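Local coordinates for putative molybdenum carrier protein (Syntrophus aciditrophicus SB, PDB 3IMK), which is of unknown function but is a putative molybdenum carrier of the SLOG clan, and probably binds a nucleotide-like ligand, at residues Glu4-Thr9 with Leu119-Thr124; Gly14-Ala19 with Ser64-Lys69; Ala23-Ile28 with Glu144-Thr149; Lys40-Leu43 with Arg48-Glu51; Leu43-Arg48 with Gly136-Lys141. One frame throughout, in Å; residues are numbered along the deposited sequence.

How the contacts relate
Contact 1 stands apart, with its centre 18 Å or more from the centres of the other four. It packs the N-terminal lead-in to strand 10-12 on helix 113-126. Contacts 2, 3 and 5 touch one another. Contact 4 touches contacts 2 and 5, shares Leu43 and Arg48 with contact 5, and closes the neck of the 43-48 turn within the loop between strands 34-38 and 56-57. Along the chain it is nested inside contacts 1, 2 and 3. Contact 5, with its bonds to contact 2, brings together the loops after the neighbouring strands 34-38, 10-12 and 131-135 of the parallel sheet. Contact 3 pairs the helices that follow strands 10-12 and 131-135.

Contact 1: Glu4-Thr9 with Leu119-Thr124; sequences EKPAIT and LINSWT
Glu4 reaches Asn121 through a water. Its carbonyl O accepts a hydrogen bond from water 1 at 2.6 Å, and Asn121 ND2 gives one to the same water at 3.1 Å. Pro6 comes next and makes the main direct contact. Its CD lies 3.4 Å from Asn121 ND2, and its CG is nearly as close to that nitrogen. The ring and the amide side chain cross at about a right angle. In Asn121 a chi1 of 177° swings the side chain away from the backbone N, which carries ND2 out to the proline and the water. One turn further along the helix Thr124 meets the same ring, its OG1 3.7 Å from Pro6 CB. This is van der Waals contact, for the hydroxyl is engaged within its own helix. Thr124 OG1 donates to Ile120 O at 2.9 Å, and the Thr124 backbone N reaches the same oxygen from the opposite face of the carbonyl plane. Two donors therefore grip Ile120 O. The fold here is a parallel sheet flanked by helices. Residues 4-9 have no regular structure and lead into strand 10-12, while residues 119-124 belong to helix 113-126. Phe156 of helix 145-157 also touches Pro6 and Thr124, and Val125 touches Pro6. Further along, Ile8 turns the end of its side chain to the helix. Its CD1 comes to 4.3 Å from Thr124 CG2, a looser methyl contact.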
# COMPACT_ATOMS: atom_id res chain seq x y z
N GLU A 4 -12.32 -16.10 -12.33
CA GLU A 4 -12.02 -14.67 -12.33
C GLU A 4 -10.78 -14.36 -11.49
O GLU A 4 -10.63 -14.90 -10.39
CB GLU A 4 -13.21 -13.88 -11.80
CG GLU A 4 -13.02 -12.36 -11.91
CD GLU A 4 -14.29 -11.59 -11.53
OE1 GLU A 4 -15.32 -12.23 -11.13
OE2 GLU A 4 -14.26 -10.35 -11.64
N LYS A 5 -9.93 -13.47 -12.01
CA LYS A 5 -8.67 -13.05 -11.35
C LYS A 5 -8.73 -11.53 -10.99
O LYS A 5 -9.56 -10.82 -11.54
CB LYS A 5 -7.48 -13.31 -12.27
CG LYS A 5 -7.36 -14.74 -12.82
N PRO A 6 -7.88 -11.05 -10.06
CA PRO A 6 -7.83 -9.61 -9.77
C PRO A 6 -7.43 -8.83 -11.04
O PRO A 6 -6.66 -9.34 -11.87
CB PRO A 6 -6.71 -9.50 -8.72
CG PRO A 6 -6.64 -10.82 -8.11
CD PRO A 6 -6.92 -11.80 -9.23
N ALA A 7 -8.00 -7.64 -11.25
CA ALA A 7 -7.60 -6.79 -12.35
C ALA A 7 -6.91 -5.55 -11.81
O ALA A 7 -7.48 -4.46 -11.78
CB ALA A 7 -8.82 -6.41 -13.23
N ILE A 8 -5.66 -5.71 -11.36
CA ILE A 8 -4.94 -4.59 -10.79
C ILE A 8 -4.31 -3.76 -11.90
O ILE A 8 -3.31 -4.18 -12.52
CB ILE A 8 -3.88 -5.06 -9.76
CG1 ILE A 8 -4.51 -5.93 -8.68
CG2 ILE A 8 -3.14 -3.88 -9.10
CD1 ILE A 8 -5.65 -5.30 -7.90
N THR A 9 -4.93 -2.62 -12.19
CA THR A 9 -4.48 -1.73 -13.24
C THR A 9 -3.50 -0.70 -12.76
O THR A 9 -2.82 -0.06 -13.55
CB THR A 9 -5.68 -1.02 -13.89
OG1 THR A 9 -6.32 -0.25 -12.84
CG2 THR A 9 -6.65 -2.05 -14.53
N LEU A 119 -6.71 -14.25 0.91
CA LEU A 119 -7.61 -13.21 1.39
C LEU A 119 -7.62 -11.95 0.52
O LEU A 119 -8.68 -11.35 0.30
CB LEU A 119 -7.32 -12.82 2.85
CG LEU A 119 -8.05 -13.57 3.97
CD1 LEU A 119 -8.23 -15.05 3.78
CD2 LEU A 119 -7.45 -13.24 5.34
N ILE A 120 -6.44 -11.49 0.10
CA ILE A 120 -6.34 -10.32 -0.74
C ILE A 120 -7.04 -10.58 -2.10
O ILE A 120 -7.71 -9.70 -2.65
CB ILE A 120 -4.86 -9.86 -0.94
CG1 ILE A 120 -4.18 -9.57 0.41
CG2 ILE A 120 -4.80 -8.63 -1.89
CD1 ILE A 120 -2.65 -9.44 0.34
N ASN A 121 -6.84 -11.75 -2.63
CA ASN A 121 -7.52 -12.12 -3.89
C ASN A 121 -9.05 -12.04 -3.72
O ASN A 121 -9.74 -11.47 -4.58
CB ASN A 121 -7.02 -13.50 -4.34
CG ASN A 121 -7.69 -14.00 -5.59
OD1 ASN A 121 -8.85 -14.42 -5.53
ND2 ASN A 121 -6.96 -14.03 -6.69
N SER A 122 -9.59 -12.64 -2.68
CA SER A 122 -11.03 -12.64 -2.47
C SER A 122 -11.54 -11.19 -2.33
O SER A 122 -12.58 -10.80 -2.89
CB SER A 122 -11.33 -13.45 -1.22
OG SER A 122 -11.00 -14.82 -1.42
N TRP A 123 -10.80 -10.37 -1.58
CA TRP A 123 -11.21 -9.02 -1.28
C TRP A 123 -11.16 -8.12 -2.53
O TRP A 123 -12.06 -7.33 -2.81
CB TRP A 123 -10.32 -8.46 -0.14
CG TRP A 123 -10.43 -6.98 0.16
CD1 TRP A 123 -11.41 -6.36 0.84
CD2 TRP A 123 -9.47 -5.99 -0.17
NE1 TRP A 123 -11.14 -5.01 0.95
CE2 TRP A 123 -9.93 -4.77 0.34
CE3 TRP A 123 -8.23 -6.03 -0.82
CZ2 TRP A 123 -9.23 -3.59 0.18
CZ3 TRP A 123 -7.52 -4.85 -0.97
CH2 TRP A 123 -8.04 -3.65 -0.50
N THR A 124 -10.04 -8.18 -3.24
CA THR A 124 -9.89 -7.34 -4.46
C THR A 124 -10.93 -7.71 -5.50
O THR A 124 -11.56 -6.84 -6.12
CB THR A 124 -8.47 -7.39 -5.09
OG1 THR A 124 -8.08 -8.74 -5.36
CG2 THR A 124 -7.46 -6.68 -4.22
O HOH W 1 -8.99 -15.50 -8.53

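Contact 2: Gly14-Ala19 with Ser64-Lys69; sequences GGQTGA and SKRTEK
Gly14 and Thr67 bring the two backbones nearest, with CA atoms 6.3 Å apart, where the loop after strand 10-12 passes helix 63-72. Arg66 joins the two. Its NE donates to Gly14 O at 3.0 Å, with an N-H...O angle of 157°. The carbonyl oxygen sits at the edge of the guanidinium, near its plane. Arg66 CD packs against Gly14 CA at 3.8 Å. A side chain on Gly14 would run into Arg66 NE, so the glycine allows this close approach. The arginine chain bends at chi2 (86°), which swings the guanidinium over to the loop. Its NH2 lies 3.8 Å from Gln16 CB, and the Gln16 amide and the guanidinium are turned 76° apart. Water 2 accepts from Arg66 NH2 and donates to Gly14 O. Water 3 accepts from the same NH2 at 3.1 Å and takes a weak bond from Gln16 NE2. Gln16 OE1 accepts from Thr17 N at 3.0 Å, in the carbonyl plane, and also from Glu45 N. A glycine-rich loop between the first strand and its helix is consistent with the ligand-binding loop of SLOG and Rossmann-like folds. Gly18, the N-cap residue of helix 19-29, bonds through N to a sulfonate oxygen of a bound MES, probably from the crystallisation liquor. The nearby arginine charge would probably polarise Gly14 O, which takes both a direct bond and a water bond.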
# COMPACT_ATOMS: atom_id res chain seq x y z
N GLY A 14 2.27 6.07 -0.72
CA GLY A 14 2.73 7.37 -0.26
C GLY A 14 4.24 7.53 -0.29
O GLY A 14 4.74 8.52 0.21
N GLY A 15 4.95 6.58 -0.89
CA GLY A 15 6.40 6.75 -1.13
C GLY A 15 7.27 6.51 0.10
O GLY A 15 8.50 6.61 -0.05
N GLN A 16 6.72 6.25 1.27
CA GLN A 16 7.54 6.08 2.49
C GLN A 16 8.44 4.85 2.31
O GLN A 16 8.13 3.95 1.53
CB GLN A 16 6.61 5.91 3.71
CG GLN A 16 7.22 5.83 5.09
CD GLN A 16 8.09 7.05 5.41
OE1 GLN A 16 9.19 7.18 4.88
NE2 GLN A 16 7.58 7.98 6.26
N THR A 17 9.49 4.76 3.12
CA THR A 17 10.22 3.49 3.19
C THR A 17 9.28 2.43 3.77
O THR A 17 8.20 2.69 4.30
CB THR A 17 11.42 3.62 4.16
OG1 THR A 17 10.89 3.93 5.44
CG2 THR A 17 12.39 4.74 3.69
N GLY A 18 9.69 1.16 3.65
CA GLY A 18 8.88 0.08 4.17
C GLY A 18 7.82 -0.43 3.23
O GLY A 18 8.09 -0.64 2.07
N ALA A 19 6.58 -0.54 3.70
CA ALA A 19 5.50 -1.05 2.87
C ALA A 19 5.27 -0.21 1.60
O ALA A 19 5.11 -0.78 0.51
CB ALA A 19 4.17 -1.11 3.70
N SER A 64 0.07 13.25 7.13
CA SER A 64 -1.32 12.84 7.25
C SER A 64 -2.14 13.17 5.98
O SER A 64 -2.97 12.34 5.54
CB SER A 64 -1.95 13.41 8.50
OG SER A 64 -1.35 12.81 9.64
N LYS A 65 -1.91 14.34 5.40
CA LYS A 65 -2.68 14.79 4.24
C LYS A 65 -2.38 13.91 3.03
O LYS A 65 -3.28 13.62 2.21
CB LYS A 65 -2.47 16.27 3.98
CG LYS A 65 -3.11 17.10 5.05
CD LYS A 65 -2.77 18.56 4.95
CE LYS A 65 -3.39 19.34 6.13
NZ LYS A 65 -2.97 20.79 6.14
N ARG A 66 -1.11 13.50 2.84
CA ARG A 66 -0.83 12.60 1.68
C ARG A 66 -1.41 11.20 1.93
O ARG A 66 -1.88 10.57 0.99
CB ARG A 66 0.67 12.59 1.27
CG ARG A 66 1.64 11.87 2.16
CD ARG A 66 1.78 10.34 1.85
NE ARG A 66 3.07 9.82 2.33
CZ ARG A 66 3.39 9.59 3.60
NH1 ARG A 66 2.52 9.73 4.58
NH2 ARG A 66 4.61 9.14 3.89
N THR A 67 -1.37 10.70 3.15
CA THR A 67 -1.99 9.39 3.47
C THR A 67 -3.47 9.43 3.19
O THR A 67 -3.98 8.53 2.54
CB THR A 67 -1.67 9.09 4.95
OG1 THR A 67 -0.25 8.97 5.06
CG2 THR A 67 -2.37 7.87 5.46
N GLU A 68 -4.12 10.51 3.59
CA GLU A 68 -5.55 10.66 3.33
C GLU A 68 -5.84 10.65 1.82
O GLU A 68 -6.80 10.02 1.38
CB GLU A 68 -6.07 11.98 3.95
CG GLU A 68 -7.58 12.23 3.80
CD GLU A 68 -7.99 13.58 4.36
OE1 GLU A 68 -7.23 14.57 4.27
OE2 GLU A 68 -9.09 13.65 4.96
N LYS A 69 -5.03 11.39 1.06
CA LYS A 69 -5.21 11.53 -0.42
C LYS A 69 -5.08 10.16 -1.11
O LYS A 69 -5.87 9.86 -2.02
CB LYS A 69 -4.21 12.57 -1.00
CG LYS A 69 -4.51 12.97 -2.47
CD LYS A 69 -5.63 13.98 -2.52
CE LYS A 69 -5.92 14.42 -3.95
NZ LYS A 69 -7.01 15.48 -4.01
O HOH W 2 6.70 9.60 2.05
O HOH W 3 4.29 8.51 6.93

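Contact 3: Ala23-Ile28 with Glu144-Thr149; sequences ALDFAI and EIYQAT
One hydrogen bond carries the polar part of this contact. Tyr146 OH donates to Asp25 OD2 at 2.6 Å, a short bond that also brings Tyr146 CE2 to 3.4 Å from Asp25 OD2. The hydroxyl meets the oxygen on its anti side, 17° out of the carboxylate plane. OD2 lies at the edge of the Tyr146 ring, near its plane. The carboxylate and ring planes are turned 68° apart, and the two side chains cross at about a right angle. Tyr146 CG is anti to its backbone N (chi1 175°), which sends the ring across from helix 145-157 to helix 19-29. Asp25 has a second tyrosine partner, for its OD1 is bonded to Tyr53 OH. The two carboxylate oxygens thus bind hydroxyls from separate parts of the chain, which holds the rotation of the group and would probably favour the ionised form. A phenylalanine in place of Tyr146 would probably leave Asp25 OD2 without this donor and the carboxylate held less firmly.

The nonpolar contact is slight. Thr149 CG2 comes to 4.3 Å from Ala23 N, where the backbones are nearest. The Thr149 hydroxyl turns back into its own helix and donates to Ile145 O at 2.8 Å.

A bound MES molecule, probably from the crystallisation liquor, lies beside Tyr146. Around the contact, Ala19 and Ala22 pack on Thr149, Phe26 continues the interface to Met150 and Leu153, and Leu24 rests on Tyr34 of strand 34-38.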
# COMPACT_ATOMS: atom_id res chain seq x y z
N ALA A 23 5.65 -1.61 -2.29
CA ALA A 23 4.59 -1.60 -3.27
C ALA A 23 5.01 -1.07 -4.62
O ALA A 23 4.67 -1.64 -5.68
CB ALA A 23 3.39 -0.78 -2.70
N LEU A 24 5.75 0.05 -4.61
CA LEU A 24 6.19 0.67 -5.85
C LEU A 24 7.23 -0.20 -6.58
O LEU A 24 7.17 -0.37 -7.78
CB LEU A 24 6.76 2.07 -5.58
CG LEU A 24 5.78 3.06 -4.92
CD1 LEU A 24 6.48 4.44 -4.69
CD2 LEU A 24 4.49 3.25 -5.73
N ASP A 25 8.17 -0.79 -5.82
CA ASP A 25 9.22 -1.60 -6.40
C ASP A 25 8.60 -2.84 -7.02
O ASP A 25 9.02 -3.29 -8.10
CB ASP A 25 10.27 -1.95 -5.34
CG ASP A 25 11.13 -0.79 -4.95
OD1 ASP A 25 11.19 0.20 -5.72
OD2 ASP A 25 11.82 -0.87 -3.90
N PHE A 26 7.57 -3.38 -6.37
CA PHE A 26 6.85 -4.54 -6.89
C PHE A 26 6.18 -4.16 -8.20
O PHE A 26 6.27 -4.88 -9.20
CB PHE A 26 5.78 -5.02 -5.91
CG PHE A 26 5.03 -6.22 -6.41
CD1 PHE A 26 5.60 -7.48 -6.30
CD2 PHE A 26 3.84 -6.08 -7.08
CE1 PHE A 26 4.96 -8.60 -6.82
CE2 PHE A 26 3.19 -7.21 -7.62
CZ PHE A 26 3.80 -8.46 -7.48
N ALA A 27 5.46 -3.02 -8.20
CA ALA A 27 4.76 -2.58 -9.42
C ALA A 27 5.77 -2.46 -10.57
O ALA A 27 5.54 -2.92 -11.69
CB ALA A 27 4.03 -1.26 -9.20
N ILE A 28 6.89 -1.79 -10.31
CA ILE A 28 7.92 -1.59 -11.33
C ILE A 28 8.46 -2.94 -11.87
O ILE A 28 8.51 -3.16 -13.09
CB ILE A 28 9.05 -0.70 -10.78
CG1 ILE A 28 8.52 0.75 -10.59
CG2 ILE A 28 10.29 -0.67 -11.74
CD1 ILE A 28 9.37 1.66 -9.73
N GLU A 144 11.52 -5.65 8.80
CA GLU A 144 11.10 -6.78 7.98
C GLU A 144 9.94 -6.41 7.05
O GLU A 144 9.54 -7.24 6.22
CB GLU A 144 10.65 -7.98 8.85
CG GLU A 144 11.77 -8.60 9.69
CD GLU A 144 11.34 -9.80 10.56
OE1 GLU A 144 10.12 -9.92 10.87
OE2 GLU A 144 12.21 -10.59 10.95
N ILE A 145 9.37 -5.21 7.17
CA ILE A 145 8.15 -4.93 6.40
C ILE A 145 8.35 -4.79 4.89
O ILE A 145 7.50 -5.20 4.13
CB ILE A 145 7.35 -3.75 7.00
CG1 ILE A 145 5.90 -3.79 6.49
CG2 ILE A 145 8.01 -2.40 6.66
CD1 ILE A 145 5.13 -4.98 6.88
N TYR A 146 9.50 -4.26 4.46
CA TYR A 146 9.74 -4.09 3.02
C TYR A 146 9.72 -5.47 2.34
O TYR A 146 8.99 -5.70 1.39
CB TYR A 146 11.09 -3.38 2.78
CG TYR A 146 11.44 -3.31 1.31
CD1 TYR A 146 12.12 -4.34 0.68
CD2 TYR A 146 11.06 -2.21 0.55
CE1 TYR A 146 12.38 -4.30 -0.67
CE2 TYR A 146 11.31 -2.16 -0.79
CZ TYR A 146 12.01 -3.20 -1.40
OH TYR A 146 12.27 -3.16 -2.76
N GLN A 147 10.54 -6.38 2.85
CA GLN A 147 10.64 -7.68 2.17
C GLN A 147 9.37 -8.52 2.35
O GLN A 147 9.01 -9.30 1.47
CB GLN A 147 11.86 -8.49 2.63
CG GLN A 147 12.18 -9.69 1.72
CD GLN A 147 12.44 -9.27 0.27
OE1 GLN A 147 13.22 -8.34 0.03
NE2 GLN A 147 11.77 -9.92 -0.69
N ALA A 148 8.73 -8.40 3.51
CA ALA A 148 7.50 -9.12 3.72
C ALA A 148 6.43 -8.68 2.71
O ALA A 148 5.65 -9.51 2.18
CB ALA A 148 7.00 -8.89 5.14
N THR A 149 6.37 -7.36 2.48
CA THR A 149 5.46 -6.79 1.49
C THR A 149 5.78 -7.33 0.09
O THR A 149 4.88 -7.75 -0.65
CB THR A 149 5.49 -5.25 1.55
OG1 THR A 149 4.98 -4.89 2.84
CG2 THR A 149 4.58 -4.67 0.48

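Contact 4: Lys40-Leu43 with Arg48-Glu51; sequences KGRL and RVPE
Arg42 sets CG beside its backbone N (chi1 -46°) and bends at chi3 (64°), so its guanidinium folds over to the carbonyls of Val49 and Pro50. Arg48 instead runs extended from CG to NE and crosses the Arg42 side chain obliquely. Arg42 NE donates to Val49 O at 2.8 Å, with that oxygen in the guanidinium plane. Arg42 NH2 donates to Pro50 O at 2.9 Å, reaching it from above the carbonyl plane, and makes a further, weak bond to Val49 O. The same NH2 also bonds to Tyr53 O. In return, Val49 N donates to Arg42 O at 2.9 Å, nearly straight at 163°. The backbone and side chain of Arg42 thus both hold residues 49-50, closing the neck of the 43-48 turn within the loop between strands 34-38 and 56-57. The charged groups form a salt-bridge network. Glu51 OE2 takes both NE and NH2 of Arg48, the latter at 2.9 Å, from the same face of the carboxylate. Glu51 OE1 lies over one face of the Arg42 guanidinium, 3.7 Å from Arg42 NE, a long salt bridge with no N-H pointing at it. The glutamate sits between two arginines and probably offsets their like charges. Arg42 CD rests on a face of the Arg48 guanidinium, 3.5 Å from Arg48 NH2. Water 4 donates to Gly41 O and accepts from Arg48 NH1.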
# COMPACT_ATOMS: atom_id res chain seq x y z
N LYS A 40 4.78 17.51 -0.24
CA LYS A 40 5.59 18.50 -0.91
C LYS A 40 7.07 18.24 -0.59
O LYS A 40 7.41 17.95 0.54
CB LYS A 40 5.19 19.90 -0.48
CG LYS A 40 5.84 20.99 -1.28
CD LYS A 40 5.47 22.37 -0.74
CE LYS A 40 6.14 22.72 0.61
NZ LYS A 40 5.93 24.17 0.96
N GLY A 41 7.92 18.30 -1.60
CA GLY A 41 9.35 18.03 -1.43
C GLY A 41 9.71 16.55 -1.47
O GLY A 41 10.87 16.19 -1.35
N ARG A 42 8.72 15.70 -1.70
CA ARG A 42 8.93 14.26 -1.76
C ARG A 42 9.53 13.70 -0.45
O ARG A 42 10.36 12.78 -0.45
CB ARG A 42 9.78 13.83 -2.99
CG ARG A 42 9.39 14.44 -4.29
CD ARG A 42 10.44 14.11 -5.34
NE ARG A 42 10.55 12.69 -5.66
CZ ARG A 42 9.81 12.09 -6.59
NH1 ARG A 42 8.83 12.72 -7.22
NH2 ARG A 42 10.02 10.82 -6.87
N LEU A 43 9.09 14.24 0.67
CA LEU A 43 9.71 13.87 1.93
C LEU A 43 9.41 12.43 2.34
O LEU A 43 8.28 11.94 2.14
CB LEU A 43 9.31 14.81 3.06
CG LEU A 43 9.54 16.28 2.77
CD1 LEU A 43 9.08 17.15 4.00
CD2 LEU A 43 11.00 16.60 2.42
N ARG A 48 14.65 12.40 0.32
CA ARG A 48 13.81 12.69 -0.83
C ARG A 48 13.52 11.37 -1.61
O ARG A 48 14.45 10.64 -1.95
CB ARG A 48 14.53 13.70 -1.73
CG ARG A 48 13.72 14.25 -2.88
CD ARG A 48 14.53 15.25 -3.69
NE ARG A 48 13.83 15.67 -4.90
CZ ARG A 48 12.94 16.64 -4.97
NH1 ARG A 48 12.62 17.34 -3.88
NH2 ARG A 48 12.37 16.96 -6.13
N VAL A 49 12.27 11.06 -1.87
CA VAL A 49 11.96 9.83 -2.62
C VAL A 49 12.69 9.93 -3.97
O VAL A 49 12.53 10.93 -4.68
CB VAL A 49 10.43 9.64 -2.86
CG1 VAL A 49 10.19 8.37 -3.69
CG2 VAL A 49 9.61 9.58 -1.53
N PRO A 50 13.49 8.91 -4.33
CA PRO A 50 14.30 9.02 -5.55
C PRO A 50 13.49 9.41 -6.79
O PRO A 50 12.34 9.02 -6.94
CB PRO A 50 14.92 7.64 -5.68
CG PRO A 50 15.07 7.18 -4.28
CD PRO A 50 13.82 7.71 -3.57
N GLU A 51 14.10 10.19 -7.66
CA GLU A 51 13.40 10.74 -8.81
C GLU A 51 12.95 9.68 -9.83
O GLU A 51 12.11 9.96 -10.67
CB GLU A 51 14.26 11.80 -9.47
CG GLU A 51 14.50 12.99 -8.54
CD GLU A 51 13.33 14.00 -8.43
OE1 GLU A 51 12.17 13.72 -8.84
OE2 GLU A 51 13.60 15.12 -7.93
O HOH W 4 13.29 17.20 -0.69

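Contact 5: Leu43-Arg48 with Gly136-Lys141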
# COMPACT_ATOMS: atom_id res chain seq x y z
N LEU A 43 9.09 14.24 0.67
CA LEU A 43 9.71 13.87 1.93
C LEU A 43 9.41 12.43 2.34
O LEU A 43 8.28 11.94 2.14
CB LEU A 43 9.31 14.81 3.06
CG LEU A 43 9.54 16.28 2.77
CD1 LEU A 43 9.08 17.15 4.00
CD2 LEU A 43 11.00 16.60 2.42
N ALA A 44 10.41 11.79 2.96
CA ALA A 44 10.29 10.43 3.45
C ALA A 44 11.41 10.19 4.46
O ALA A 44 12.41 10.91 4.50
CB ALA A 44 10.36 9.42 2.30
N GLU A 45 11.25 9.16 5.26
CA GLU A 45 12.36 8.65 6.05
C GLU A 45 13.48 8.24 5.09
O GLU A 45 13.20 7.63 4.05
CB GLU A 45 11.90 7.43 6.83
CG GLU A 45 13.00 6.78 7.62
CD GLU A 45 12.51 5.55 8.36
OE1 GLU A 45 12.24 4.54 7.70
OE2 GLU A 45 12.44 5.62 9.60
N GLY A 46 14.72 8.61 5.41
CA GLY A 46 15.84 8.27 4.50
C GLY A 46 16.05 9.20 3.32
O GLY A 46 16.95 8.96 2.50
N GLY A 47 15.32 10.31 3.25
CA GLY A 47 15.52 11.36 2.28
C GLY A 47 14.52 11.39 1.15
O GLY A 47 13.62 10.55 1.06
N ARG A 48 14.65 12.40 0.32
CA ARG A 48 13.81 12.69 -0.83
C ARG A 48 13.52 11.37 -1.61
O ARG A 48 14.45 10.64 -1.95
CB ARG A 48 14.53 13.70 -1.73
CG ARG A 48 13.72 14.25 -2.88
CD ARG A 48 14.53 15.25 -3.69
NE ARG A 48 13.83 15.67 -4.90
CZ ARG A 48 12.94 16.64 -4.97
NH1 ARG A 48 12.62 17.34 -3.88
NH2 ARG A 48 12.37 16.96 -6.13
N GLY A 136 1.54 0.86 5.00
CA GLY A 136 2.06 0.15 6.15
C GLY A 136 3.24 0.90 6.77
O GLY A 136 3.58 2.02 6.34
N PRO A 137 3.82 0.32 7.83
CA PRO A 137 4.87 1.06 8.56
C PRO A 137 6.14 1.38 7.76
O PRO A 137 6.46 0.72 6.75
CB PRO A 137 5.25 0.14 9.72
CG PRO A 137 4.14 -0.84 9.80
CD PRO A 137 3.44 -0.95 8.47
N ARG A 138 6.82 2.44 8.17
CA ARG A 138 8.12 2.80 7.61
C ARG A 138 9.16 1.78 8.05
O ARG A 138 9.01 1.10 9.09
CB ARG A 138 8.51 4.21 8.02
CG ARG A 138 8.78 4.39 9.53
CD ARG A 138 9.01 5.84 9.83
NE ARG A 138 8.89 6.23 11.24
CZ ARG A 138 9.85 6.16 12.14
NH1 ARG A 138 11.05 5.74 11.82
NH2 ARG A 138 9.61 6.56 13.38
N ALA A 139 10.24 1.69 7.29
CA ALA A 139 11.29 0.71 7.58
C ALA A 139 11.92 0.90 8.94
O ALA A 139 12.33 -0.07 9.59
CB ALA A 139 12.37 0.74 6.48
N GLY A 140 12.07 2.15 9.36
CA GLY A 140 12.61 2.40 10.70
C GLY A 140 11.78 1.86 11.85
O GLY A 140 12.30 1.70 12.98
N LYS A 141 10.49 1.64 11.62
CA LYS A 141 9.65 1.00 12.61
C LYS A 141 9.60 -0.54 12.49
O LYS A 141 9.28 -1.24 13.44
CB LYS A 141 8.23 1.57 12.59
CG LYS A 141 8.10 2.96 13.27
CD LYS A 141 8.09 2.85 14.80
CE LYS A 141 7.88 4.21 15.46
NZ LYS A 141 7.76 4.08 16.93
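Glu45 and Arg138 form a short salt bridge, with Glu45 OE2 2.6 Å from Arg138 NH1. The nitrogen meets the oxygen nearly end-on to its C-O bond. The oxygen lies at the guanidinium edge, 18° out of the plane, and carboxylate and guanidinium stand almost perpendicular (87°). Glu45 OE1 accepts from Gly140 N at 2.9 Å, using its syn lone pair. That oxygen also bonds to Thr17 OG1, and the backbone N of Glu45 donates to Gln16 OE1. Each carboxylate oxygen is bonded, which should hold the plane of the group. Glu45 stretches fully to get there, its chain turned away from the backbone N (chi1 177°). It projects from a type II beta turn, Ala44 to Gly47, at the tip of the loop between strands 34-38 and 56-57. Its partners lie in the loop after strand 131-135, on the way to helix 145-157. With an alanine in place of Glu45, Arg138 would probably lack this counter-charge and Gly140 N its acceptor, and the tie between the two loops would be looser. The packing around the charges is light. Arg138 CD lies 3.4 Å from Glu45 OE2, and Gly140 CA is equally close to that oxygen. A side chain on Gly140 would collide with OE2. Ala139 CB touches Glu45 OE1 at 4.0 Å. Within its own segment, Lys141 CG lies over one face of the Arg138 guanidinium.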